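Local coordinates for protein putative fimbrium tip subunit Fim1C (Bacteroides ovatus, PDB 4EPS) that probably forms part of the tip of fimbriae, the filamentous cell-surface appendages that mediate adhesion and biofilm formation, at residues M159-V164 / R219-P224; S225-I230 / T243-K248; V438-K443 / V483-T488; S466-S471 / N500-R505. All coordinates share one frame; numbering follows the deposited sequence.

Contact 1. Residues M159-V164 / R219-P224; sequences MSLVVV and RLLRKP
Leu161 and Leu221 face each other as a non-hydrogen-bonded pair between two antiparallel strands, while Val162 with Leu220 and Ser160 with Arg222 form the hydrogen-bonded pairs on either side. The Leu161 side chain shows how the strands fit. Its CB leads off on the sheet face shared with Val163, Arg219 and Leu221, and CG stands anti to the backbone N (chi1 -177°). Of the two methyls beyond it, CD1 lies 3.6 Å from Leu220 O and also meets Leu221 CD2 at 4.0 Å, whereas CD2 rests against the aliphatic part of Arg219 at CD, 4.1 Å away. A branched leucine can thus cover the neighbouring backbone and two side chains at once. Arg219 suits this partly exposed place because its methylenes pack on Leu161 and Val163 CG2 while its guanidinium forms salt bridges with Asp212 and Glu217. On the other face, Val162 CG2 lies beside Arg222 CG at 3.7 Å, both side chains pointing the same way. Four backbone bonds lace the strands: Val162 N to Leu220 O is 2.8 Å and nearly straight at 173°, and Arg222 N approaches Ser160 O from above its carbonyl plane. Tyr129 of helix 126-130 packs on both Leu161 and Leu221. Hydrogen-bonded and non-hydrogen-bonded pairs alternating along the strands mark a regular antiparallel ladder, here joining strands 148-174 and 217-222 within the fimbrillin-like region.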
# COMPACT_ATOMS: atom_id res chain seq x y z
N MSE A 159 -32.70 -13.37 31.44
CA MSE A 159 -32.39 -14.30 30.36
C MSE A 159 -30.88 -14.35 30.15
O MSE A 159 -30.13 -13.59 30.77
CB MSE A 159 -33.11 -13.85 29.04
CG MSE A 159 -34.65 -13.85 29.15
SE MSE A 159 -35.35 -15.64 29.60
CE MSE A 159 -35.93 -15.32 31.47
N SER A 160 -30.44 -15.22 29.23
CA SER A 160 -29.04 -15.29 28.85
C SER A 160 -28.94 -14.71 27.45
O SER A 160 -29.98 -14.49 26.82
CB SER A 160 -28.53 -16.73 28.91
OG SER A 160 -27.11 -16.72 28.82
N LEU A 161 -27.74 -14.42 26.97
CA LEU A 161 -27.60 -13.78 25.66
C LEU A 161 -26.55 -14.44 24.78
O LEU A 161 -25.41 -14.63 25.20
CB LEU A 161 -27.25 -12.30 25.87
CG LEU A 161 -27.13 -11.43 24.59
CD1 LEU A 161 -28.52 -11.28 23.90
CD2 LEU A 161 -26.54 -10.09 24.93
N VAL A 162 -26.94 -14.75 23.54
CA VAL A 162 -26.02 -15.25 22.52
C VAL A 162 -25.58 -14.02 21.71
O VAL A 162 -26.43 -13.25 21.25
CB VAL A 162 -26.66 -16.35 21.61
CG1 VAL A 162 -25.88 -16.55 20.29
CG2 VAL A 162 -26.78 -17.68 22.35
N VAL A 163 -24.28 -13.86 21.50
CA VAL A 163 -23.75 -12.78 20.64
C VAL A 163 -22.94 -13.47 19.53
O VAL A 163 -22.10 -14.31 19.85
CB VAL A 163 -22.90 -11.72 21.40
CG1 VAL A 163 -22.37 -10.66 20.42
CG2 VAL A 163 -23.74 -11.06 22.52
N VAL A 164 -23.24 -13.17 18.24
CA VAL A 164 -22.52 -13.77 17.12
C VAL A 164 -21.78 -12.67 16.35
O VAL A 164 -22.41 -11.71 15.91
CB VAL A 164 -23.42 -14.61 16.15
CG1 VAL A 164 -22.57 -15.34 15.11
CG2 VAL A 164 -24.32 -15.59 16.91
N ARG A 219 -27.48 -10.56 18.06
CA ARG A 219 -27.78 -10.85 19.48
C ARG A 219 -29.08 -11.59 19.58
O ARG A 219 -30.04 -11.29 18.86
CB ARG A 219 -27.81 -9.54 20.31
CG ARG A 219 -26.45 -8.85 20.29
CD ARG A 219 -26.22 -7.89 21.44
NE ARG A 219 -26.93 -6.62 21.28
CZ ARG A 219 -26.43 -5.52 20.71
NH1 ARG A 219 -25.19 -5.54 20.20
NH2 ARG A 219 -27.15 -4.42 20.63
N LEU A 220 -29.13 -12.59 20.46
CA LEU A 220 -30.33 -13.38 20.64
C LEU A 220 -30.49 -13.76 22.09
O LEU A 220 -29.61 -14.44 22.63
CB LEU A 220 -30.24 -14.66 19.77
CG LEU A 220 -31.44 -15.60 19.82
CD1 LEU A 220 -32.61 -15.02 18.99
CD2 LEU A 220 -31.06 -16.95 19.24
N LEU A 221 -31.60 -13.35 22.71
CA LEU A 221 -31.89 -13.78 24.08
C LEU A 221 -32.26 -15.26 24.10
O LEU A 221 -32.98 -15.72 23.20
CB LEU A 221 -33.04 -12.96 24.69
CG LEU A 221 -32.77 -11.46 24.86
CD1 LEU A 221 -34.09 -10.71 24.95
CD2 LEU A 221 -31.86 -11.19 26.06
N ARG A 222 -31.74 -16.01 25.10
CA ARG A 222 -31.99 -17.45 25.29
C ARG A 222 -32.30 -17.73 26.74
O ARG A 222 -31.89 -16.98 27.63
CB ARG A 222 -30.76 -18.29 24.86
CG ARG A 222 -30.31 -18.12 23.36
CD ARG A 222 -31.30 -18.71 22.38
NE ARG A 222 -31.46 -20.17 22.54
CZ ARG A 222 -32.52 -20.86 22.16
NH1 ARG A 222 -33.57 -20.25 21.63
NH2 ARG A 222 -32.56 -22.18 22.34
N LYS A 223 -33.07 -18.79 27.00
CA LYS A 223 -33.37 -19.15 28.39
C LYS A 223 -32.10 -19.64 29.07
O LYS A 223 -31.31 -20.36 28.45
CB LYS A 223 -34.46 -20.22 28.45
CG LYS A 223 -35.86 -19.66 28.26
CD LYS A 223 -36.87 -20.78 28.23
CE LYS A 223 -38.28 -20.26 28.13
NZ LYS A 223 -39.27 -21.36 27.94
N PRO A 224 -31.84 -19.24 30.33
CA PRO A 224 -30.65 -19.77 31.02
C PRO A 224 -30.67 -21.30 31.08
O PRO A 224 -31.76 -21.90 31.15
CB PRO A 224 -30.77 -19.16 32.43
CG PRO A 224 -31.60 -17.92 32.22
CD PRO A 224 -32.62 -18.34 31.21

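Contact 2. Residues S225-I230 / T243-K248; sequences SSENQI and TAEKMK
Thr243 and Asn228 join the base of two loops that flank the beta hairpin of strands 229-234 and 237-242, in the fimbrillin-like part of the chain. Thr243 OG1 donates to Asn228 O at 2.7 Å, in the carbonyl plane and on a lone pair; Thr243 N adds a weak bond to the same oxygen. With chi1 at 75°, OG1 sits between the backbone N and the carbonyl carbon, while CG2 meets Ile230 CD1 at 3.8 Å. Threonine suits this place by offering a hydroxyl to the loop and a methyl to the interior. At the far end Ser225 N donates to Met247 O at 2.8 Å, and between the two ends Met247, a selenomethionine, lays its CG against Ser226 O at 3.5 Å before its tip turns toward Val162. The small CB of Ala244 lets the chains come close, touching Glu227 CB.

Behind these contacts, a type II turn from Thr243 to Lys246, closed by Lys246 N to Thr243 O, sets the second loop. Ser226 OG is held by Lys223 O, and Asn228 ND2 by Asp199. One water donates to both Ser226 OG and Thr243 OG1; others link Ser226 O to Glu245 N and Glu227 O to Ala244 N. Where the loops meet solvent, the carboxylates of Glu227 and Glu245 come together with planes 66° apart, a pairing likely to be repulsive, which two bridging waters probably soften: one donates to Glu227 OE2 at 2.6 Å and to Glu245 OE1 at 3.0 Å, the other to the OE2 atoms of both residues.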
# COMPACT_ATOMS: atom_id res chain seq x y z
N SER A 225 -29.49 -21.92 30.97
CA SER A 225 -29.30 -23.39 31.00
C SER A 225 -29.85 -24.09 29.74
O SER A 225 -29.81 -25.32 29.70
CB SER A 225 -29.92 -24.01 32.26
OG SER A 225 -29.26 -23.52 33.41
N SER A 226 -30.27 -23.35 28.67
CA SER A 226 -30.70 -23.99 27.42
C SER A 226 -29.44 -24.56 26.75
O SER A 226 -28.33 -24.11 27.07
CB SER A 226 -31.45 -23.02 26.51
OG SER A 226 -30.70 -21.84 26.32
N GLU A 227 -29.59 -25.56 25.89
CA GLU A 227 -28.41 -26.27 25.37
C GLU A 227 -28.38 -26.48 23.85
O GLU A 227 -27.54 -27.25 23.37
CB GLU A 227 -28.34 -27.66 26.04
CG GLU A 227 -27.95 -27.62 27.51
CD GLU A 227 -27.88 -28.98 28.18
OE1 GLU A 227 -28.43 -29.96 27.63
OE2 GLU A 227 -27.29 -29.06 29.28
N ASN A 228 -29.24 -25.79 23.11
CA ASN A 228 -29.35 -25.98 21.67
C ASN A 228 -28.11 -25.57 20.89
O ASN A 228 -27.42 -24.64 21.26
CB ASN A 228 -30.54 -25.16 21.13
CG ASN A 228 -31.80 -25.42 21.90
OD1 ASN A 228 -31.95 -24.96 23.02
ND2 ASN A 228 -32.70 -26.23 21.35
N GLN A 229 -27.88 -26.26 19.78
CA GLN A 229 -26.90 -25.82 18.82
C GLN A 229 -27.61 -24.80 17.96
O GLN A 229 -28.81 -24.97 17.68
CB GLN A 229 -26.40 -26.99 17.96
CG GLN A 229 -25.50 -27.97 18.71
CD GLN A 229 -24.93 -29.01 17.79
OE1 GLN A 229 -25.51 -29.37 16.76
NE2 GLN A 229 -23.77 -29.54 18.14
N ILE A 230 -26.91 -23.74 17.59
CA ILE A 230 -27.40 -22.77 16.64
C ILE A 230 -26.50 -22.94 15.42
O ILE A 230 -25.27 -22.84 15.54
CB ILE A 230 -27.43 -21.31 17.18
CG1 ILE A 230 -28.46 -21.18 18.34
CG2 ILE A 230 -27.73 -20.31 16.03
CD1 ILE A 230 -28.30 -19.86 19.19
N THR A 243 -24.31 -23.73 22.35
CA THR A 243 -24.67 -22.88 23.50
C THR A 243 -24.65 -23.69 24.82
O THR A 243 -24.68 -23.09 25.90
CB THR A 243 -26.04 -22.19 23.32
OG1 THR A 243 -27.09 -23.13 23.52
CG2 THR A 243 -26.17 -21.47 21.96
N ALA A 244 -24.64 -25.02 24.74
CA ALA A 244 -24.66 -25.86 25.96
C ALA A 244 -23.58 -25.42 26.95
O ALA A 244 -22.44 -25.20 26.55
CB ALA A 244 -24.47 -27.32 25.59
N GLU A 245 -23.96 -25.26 28.21
CA GLU A 245 -23.13 -24.88 29.38
C GLU A 245 -22.67 -23.42 29.36
O GLU A 245 -21.94 -23.00 30.26
CB GLU A 245 -21.87 -25.80 29.53
CG GLU A 245 -22.14 -27.28 29.30
CD GLU A 245 -23.22 -27.92 30.16
OE1 GLU A 245 -23.64 -27.29 31.15
OE2 GLU A 245 -23.58 -29.08 29.88
N LYS A 246 -23.10 -22.65 28.35
CA LYS A 246 -22.62 -21.27 28.25
C LYS A 246 -23.75 -20.25 28.47
O LYS A 246 -23.51 -19.05 28.32
CB LYS A 246 -21.95 -21.05 26.87
CG LYS A 246 -20.78 -22.01 26.62
CD LYS A 246 -20.42 -22.09 25.16
CE LYS A 246 -19.66 -23.37 24.84
NZ LYS A 246 -19.38 -23.46 23.39
N MSE A 247 -24.96 -20.73 28.80
CA MSE A 247 -26.15 -19.88 28.94
C MSE A 247 -26.45 -19.56 30.40
O MSE A 247 -27.33 -20.17 31.02
CB MSE A 247 -27.35 -20.56 28.25
CG MSE A 247 -27.10 -20.85 26.76
SE MSE A 247 -27.26 -19.20 25.70
CE MSE A 247 -25.38 -18.65 25.59
N LYS A 248 -25.69 -18.61 30.97
CA LYS A 248 -25.86 -18.19 32.37
C LYS A 248 -26.77 -16.98 32.44
O LYS A 248 -26.66 -16.08 31.59
CB LYS A 248 -24.50 -17.85 33.00
CG LYS A 248 -23.63 -19.07 33.31
CD LYS A 248 -22.46 -18.68 34.19
CE LYS A 248 -21.79 -19.86 34.85
NZ LYS A 248 -20.92 -19.44 35.98
O HOH W 1 -27.43 -21.63 33.98
O HOH W 2 -29.64 -22.05 23.78
O HOH W 3 -26.49 -24.52 29.12
O HOH W 4 -24.95 -26.68 22.27
O HOH W 5 -25.42 -30.76 31.05
O HOH W 6 -26.57 -27.01 30.77

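Contact 3. Residues V438-K443 / V483-T488; sequences VALQDK and VTYSKT
Gln441 reaches across to Tyr485 with its aliphatic root and to Ser486 with its amide. CG stands anti to the backbone N (chi1 -178°), and the chain then bends at chi2. On the way CB meets Tyr485 CD1 at 3.5 Å, obliquely to the ring, and CG comes within 3.9 Å of Thr488 C. At the tip NE2 donates to Ser486 O at 2.9 Å, with an N-H...O angle of 158°; the acceptor lies close to the plane of the amide, and the donor falls on a lone pair of the carbonyl. A second bond from NE2 goes to Asn445 OD1, while OE1 accepts from Asp442 N and Leu447 N. Glutamine suits this buried place because one amide offers two N-H groups and an acceptor oxygen, and all four of these bonds draw on them.

The contact joins the connection between helices 434-438 and 446-458 to the end of strand 479-485, in a three-stranded antiparallel sheet. A type I turn runs from Val438 to Gln441, and an ST turn at Ser486, whose OG accepts from Thr488 N at 3.1 Å, bends the chain beyond the strand.

Tyr485 sends its hydroxyl to the turn: OH touches Leu440 CD1 at 3.7 Å and is hydrogen-bonded to Leu437 O, an amphipathic role that fits tyrosine where an apolar side chain and a main-chain carbonyl lie together.

Thr488 closes the other end: its CG2 lies 3.8 Å from Lys443 O. A water nearby donates to Lys443 O and, at 2.8 Å, to Lys487 O.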
# COMPACT_ATOMS: atom_id res chain seq x y z
N VAL A 438 -20.18 7.73 -21.02
CA VAL A 438 -19.15 8.30 -21.90
C VAL A 438 -17.75 8.14 -21.26
O VAL A 438 -16.79 7.80 -21.97
CB VAL A 438 -19.50 9.77 -22.24
CG1 VAL A 438 -18.29 10.55 -22.79
CG2 VAL A 438 -20.65 9.81 -23.24
N ALA A 439 -17.67 8.26 -19.93
CA ALA A 439 -16.40 8.15 -19.19
C ALA A 439 -15.82 6.72 -19.15
O ALA A 439 -14.65 6.56 -18.78
CB ALA A 439 -16.56 8.70 -17.78
N LEU A 440 -16.59 5.68 -19.54
CA LEU A 440 -16.08 4.31 -19.63
C LEU A 440 -15.01 4.16 -20.73
O LEU A 440 -14.22 3.21 -20.69
CB LEU A 440 -17.21 3.32 -19.92
CG LEU A 440 -18.26 3.17 -18.80
CD1 LEU A 440 -19.34 2.20 -19.21
CD2 LEU A 440 -17.61 2.65 -17.51
N GLN A 441 -15.02 5.04 -21.72
CA GLN A 441 -14.06 4.93 -22.81
C GLN A 441 -13.09 6.11 -22.79
O GLN A 441 -13.45 7.23 -22.44
CB GLN A 441 -14.82 4.86 -24.17
CG GLN A 441 -13.95 4.68 -25.45
CD GLN A 441 -13.12 3.39 -25.42
OE1 GLN A 441 -12.36 3.15 -24.48
NE2 GLN A 441 -13.23 2.57 -26.44
N ASP A 442 -11.83 5.85 -23.17
CA ASP A 442 -10.84 6.92 -23.31
C ASP A 442 -10.04 6.69 -24.60
O ASP A 442 -10.29 5.72 -25.31
CB ASP A 442 -9.94 7.04 -22.05
CG ASP A 442 -9.02 5.86 -21.76
OD1 ASP A 442 -8.86 4.98 -22.64
OD2 ASP A 442 -8.44 5.82 -20.65
N LYS A 443 -9.06 7.57 -24.88
CA LYS A 443 -8.25 7.53 -26.11
C LYS A 443 -7.39 6.26 -26.21
O LYS A 443 -7.02 5.90 -27.33
CB LYS A 443 -7.35 8.80 -26.20
CG LYS A 443 -6.27 8.91 -25.11
CD LYS A 443 -5.65 10.31 -25.04
CE LYS A 443 -4.51 10.39 -24.04
NZ LYS A 443 -4.95 10.08 -22.65
N VAL A 483 -25.74 6.03 -25.66
CA VAL A 483 -24.30 6.16 -25.80
C VAL A 483 -23.76 5.09 -26.76
O VAL A 483 -24.14 3.92 -26.68
CB VAL A 483 -23.60 6.11 -24.41
CG1 VAL A 483 -22.07 6.09 -24.54
CG2 VAL A 483 -24.03 7.31 -23.56
N THR A 484 -22.87 5.54 -27.63
CA THR A 484 -22.14 4.69 -28.57
C THR A 484 -20.67 4.93 -28.36
O THR A 484 -20.29 5.93 -27.74
CB THR A 484 -22.58 4.97 -30.01
OG1 THR A 484 -22.43 6.37 -30.28
CG2 THR A 484 -24.01 4.48 -30.29
N TYR A 485 -19.84 4.04 -28.89
CA TYR A 485 -18.41 4.14 -28.69
C TYR A 485 -17.63 3.92 -29.97
O TYR A 485 -18.02 3.10 -30.79
CB TYR A 485 -17.97 3.03 -27.71
CG TYR A 485 -18.56 3.17 -26.33
CD1 TYR A 485 -18.01 4.06 -25.40
CD2 TYR A 485 -19.68 2.42 -25.95
CE1 TYR A 485 -18.59 4.22 -24.13
CE2 TYR A 485 -20.24 2.55 -24.67
CZ TYR A 485 -19.69 3.46 -23.77
OH TYR A 485 -20.27 3.59 -22.53
N SER A 486 -16.49 4.56 -30.04
CA SER A 486 -15.43 4.25 -30.98
C SER A 486 -14.30 3.64 -30.13
O SER A 486 -14.46 3.52 -28.91
CB SER A 486 -14.98 5.50 -31.72
OG SER A 486 -14.29 6.34 -30.80
N LYS A 487 -13.13 3.36 -30.73
CA LYS A 487 -11.99 2.85 -29.97
C LYS A 487 -11.33 3.96 -29.16
O LYS A 487 -10.46 3.68 -28.33
CB LYS A 487 -10.98 2.16 -30.90
CG LYS A 487 -11.49 0.82 -31.42
CD LYS A 487 -10.49 0.14 -32.33
CE LYS A 487 -11.03 -1.16 -32.87
NZ LYS A 487 -10.15 -1.75 -33.91
N THR A 488 -11.74 5.23 -29.35
CA THR A 488 -11.10 6.35 -28.64
C THR A 488 -12.07 7.21 -27.81
O THR A 488 -11.58 8.05 -27.05
CB THR A 488 -10.33 7.26 -29.65
OG1 THR A 488 -11.26 7.83 -30.58
CG2 THR A 488 -9.24 6.51 -30.41
O HOH W 7 -7.74 3.57 -29.04

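Contact 4. Residues S466-S471 / N500-R505; sequences SATYWS and NTYTYR
Trp470 lies between Tyr502 and Tyr504, one on each face of its indole. Its CG is anti to the carbonyl carbon (chi1 -73°), and beyond it the indole enters between the two tyrosines. On one face Tyr502 CB sits 3.7 Å from the centroid of the five-membered ring, nearly on the normal, a CH-pi contact. The Tyr502 ring then meets the six-membered ring edge-to-face, the planes at 82°; CD2 makes the approach, 3.4 Å from Trp470 CH2. Against the opposite face comes Tyr504, turned obliquely at 41°, with Trp470 CD1 over the centre of its ring. A large flat indole suits this place because its two broad faces can each receive a tyrosine.

Thr468 and Thr503 fill the flanks with their methyls. In both, CG2 is anti to the backbone N: Thr468 CG2 touches Tyr502 CD1 at 3.5 Å, and Thr503 CG2 lies beside Tyr469 CE2 at the same distance. Beta-branched threonine suits extended chain here and puts a compact methyl against each ring. The Tyr502 hydroxyl accepts a straight bond from Asn500 ND2, 2.9 Å long and in the amide plane.

Two backbone bonds, Thr503 N to Thr468 O and Trp470 N to Thr503 O, surround a single bridge between Tyr469 and Thr503, where strands 469-471 and 502-504 cross at 70°. Rings, methyls and backbone thus join two sheets. Gly344 O satisfies the indole NH and Lys345 O the Tyr504 hydroxyl. Buried Asn500 O, at the indole edge 3.2 Å from Trp470 CZ2, has no hydrogen-bond partner in the model and probably gains only weak compensation from aromatic C-H groups.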
# COMPACT_ATOMS: atom_id res chain seq x y z
N SER A 466 -19.57 -1.93 -30.35
CA SER A 466 -20.43 -1.50 -31.46
C SER A 466 -21.91 -1.39 -31.04
O SER A 466 -22.75 -1.00 -31.85
CB SER A 466 -20.30 -2.47 -32.64
OG SER A 466 -20.75 -3.77 -32.29
N ALA A 467 -22.23 -1.75 -29.78
CA ALA A 467 -23.61 -1.68 -29.30
C ALA A 467 -24.00 -0.23 -28.89
O ALA A 467 -23.15 0.66 -28.81
CB ALA A 467 -23.80 -2.61 -28.11
N THR A 468 -25.30 -0.02 -28.65
CA THR A 468 -25.86 1.27 -28.25
C THR A 468 -26.41 1.07 -26.86
O THR A 468 -27.14 0.12 -26.63
CB THR A 468 -26.91 1.74 -29.26
OG1 THR A 468 -26.26 1.91 -30.53
CG2 THR A 468 -27.54 3.08 -28.84
N TYR A 469 -26.07 1.98 -25.93
CA TYR A 469 -26.42 1.79 -24.53
C TYR A 469 -27.40 2.82 -23.99
O TYR A 469 -27.23 4.02 -24.23
CB TYR A 469 -25.12 1.82 -23.67
CG TYR A 469 -24.20 0.68 -24.01
CD1 TYR A 469 -23.32 0.76 -25.09
CD2 TYR A 469 -24.26 -0.53 -23.31
CE1 TYR A 469 -22.50 -0.32 -25.45
CE2 TYR A 469 -23.45 -1.61 -23.66
CZ TYR A 469 -22.58 -1.51 -24.73
OH TYR A 469 -21.78 -2.58 -25.08
N TRP A 470 -28.42 2.36 -23.25
CA TRP A 470 -29.34 3.29 -22.61
C TRP A 470 -28.66 4.13 -21.54
O TRP A 470 -27.86 3.60 -20.78
CB TRP A 470 -30.43 2.51 -21.84
CG TRP A 470 -31.47 1.84 -22.67
CD1 TRP A 470 -31.72 0.50 -22.74
CD2 TRP A 470 -32.50 2.49 -23.44
NE1 TRP A 470 -32.83 0.26 -23.50
CE2 TRP A 470 -33.33 1.46 -23.97
CE3 TRP A 470 -32.79 3.83 -23.77
CZ2 TRP A 470 -34.42 1.73 -24.80
CZ3 TRP A 470 -33.89 4.10 -24.59
CH2 TRP A 470 -34.70 3.06 -25.09
N SER A 471 -29.06 5.40 -21.42
CA SER A 471 -28.66 6.18 -20.25
C SER A 471 -29.95 6.58 -19.53
O SER A 471 -31.05 6.43 -20.08
CB SER A 471 -27.83 7.41 -20.62
OG SER A 471 -28.69 8.46 -21.06
N ASN A 500 -37.70 2.10 -28.32
CA ASN A 500 -36.73 1.32 -29.09
C ASN A 500 -36.06 0.30 -28.16
O ASN A 500 -36.33 0.29 -26.97
CB ASN A 500 -35.70 2.23 -29.77
CG ASN A 500 -36.17 2.80 -31.07
OD1 ASN A 500 -37.27 2.54 -31.52
ND2 ASN A 500 -35.35 3.59 -31.71
N THR A 501 -35.19 -0.57 -28.70
CA THR A 501 -34.48 -1.58 -27.92
C THR A 501 -32.99 -1.28 -27.95
O THR A 501 -32.40 -1.28 -29.02
CB THR A 501 -34.77 -2.99 -28.48
OG1 THR A 501 -36.17 -3.26 -28.33
CG2 THR A 501 -33.97 -4.08 -27.75
N TYR A 502 -32.41 -1.02 -26.77
CA TYR A 502 -30.96 -0.79 -26.65
C TYR A 502 -30.41 -1.63 -25.48
O TYR A 502 -31.16 -2.36 -24.83
CB TYR A 502 -30.61 0.70 -26.49
CG TYR A 502 -31.16 1.60 -27.59
CD1 TYR A 502 -30.65 1.55 -28.89
CD2 TYR A 502 -32.21 2.47 -27.34
CE1 TYR A 502 -31.13 2.39 -29.89
CE2 TYR A 502 -32.72 3.30 -28.34
CZ TYR A 502 -32.19 3.24 -29.62
OH TYR A 502 -32.73 4.06 -30.59
N THR A 503 -29.11 -1.53 -25.23
CA THR A 503 -28.43 -2.36 -24.23
C THR A 503 -28.37 -1.69 -22.88
O THR A 503 -28.03 -0.50 -22.77
CB THR A 503 -27.02 -2.72 -24.71
OG1 THR A 503 -27.15 -3.38 -25.96
CG2 THR A 503 -26.27 -3.64 -23.74
N TYR A 504 -28.64 -2.49 -21.86
CA TYR A 504 -28.49 -2.07 -20.47
C TYR A 504 -27.19 -2.54 -19.85
O TYR A 504 -26.82 -3.71 -19.96
CB TYR A 504 -29.62 -2.68 -19.61
CG TYR A 504 -30.95 -1.99 -19.74
CD1 TYR A 504 -31.25 -0.87 -18.97
CD2 TYR A 504 -31.94 -2.50 -20.58
CE1 TYR A 504 -32.49 -0.25 -19.05
CE2 TYR A 504 -33.19 -1.88 -20.68
CZ TYR A 504 -33.46 -0.77 -19.90
OH TYR A 504 -34.68 -0.15 -19.97
N ARG A 505 -26.55 -1.65 -19.11
CA ARG A 505 -25.48 -1.92 -18.13
C ARG A 505 -25.87 -1.10 -16.90
O ARG A 505 -26.31 0.04 -17.06
CB ARG A 505 -24.09 -1.53 -18.64
CG ARG A 505 -23.48 -2.51 -19.63
CD ARG A 505 -22.87 -3.72 -18.91
NE ARG A 505 -22.39 -4.70 -19.89
CZ ARG A 505 -21.70 -5.79 -19.59
NH1 ARG A 505 -21.40 -6.07 -18.32
NH2 ARG A 505 -21.35 -6.63 -20.54
O HOH W 8 -27.50 -2.32 -28.74
O HOH W 9 -27.15 1.05 -19.90

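In the fold
The four contacts form two pairs at opposite sides of the chain's centre. Contacts 1 and 2 come first along the chain, in series, their centres 9 Å apart and all four segments within the fimbrillin-like range; Ser160 OG with Lys248 O and Val162 with Met247 join them. Contacts 3 and 4 lie 14 Å apart between centres and alternate in sequence, sharing the three-stranded sheet in which 469-474 and 479-485 are neighbours; contact 4 links it to the six-stranded sheet through 502-509. Between the pairs the centres are 52 to 60 Å apart, with no touch, so each pair belongs to a separate region of an elongated chain that is probably a fimbrial tip component.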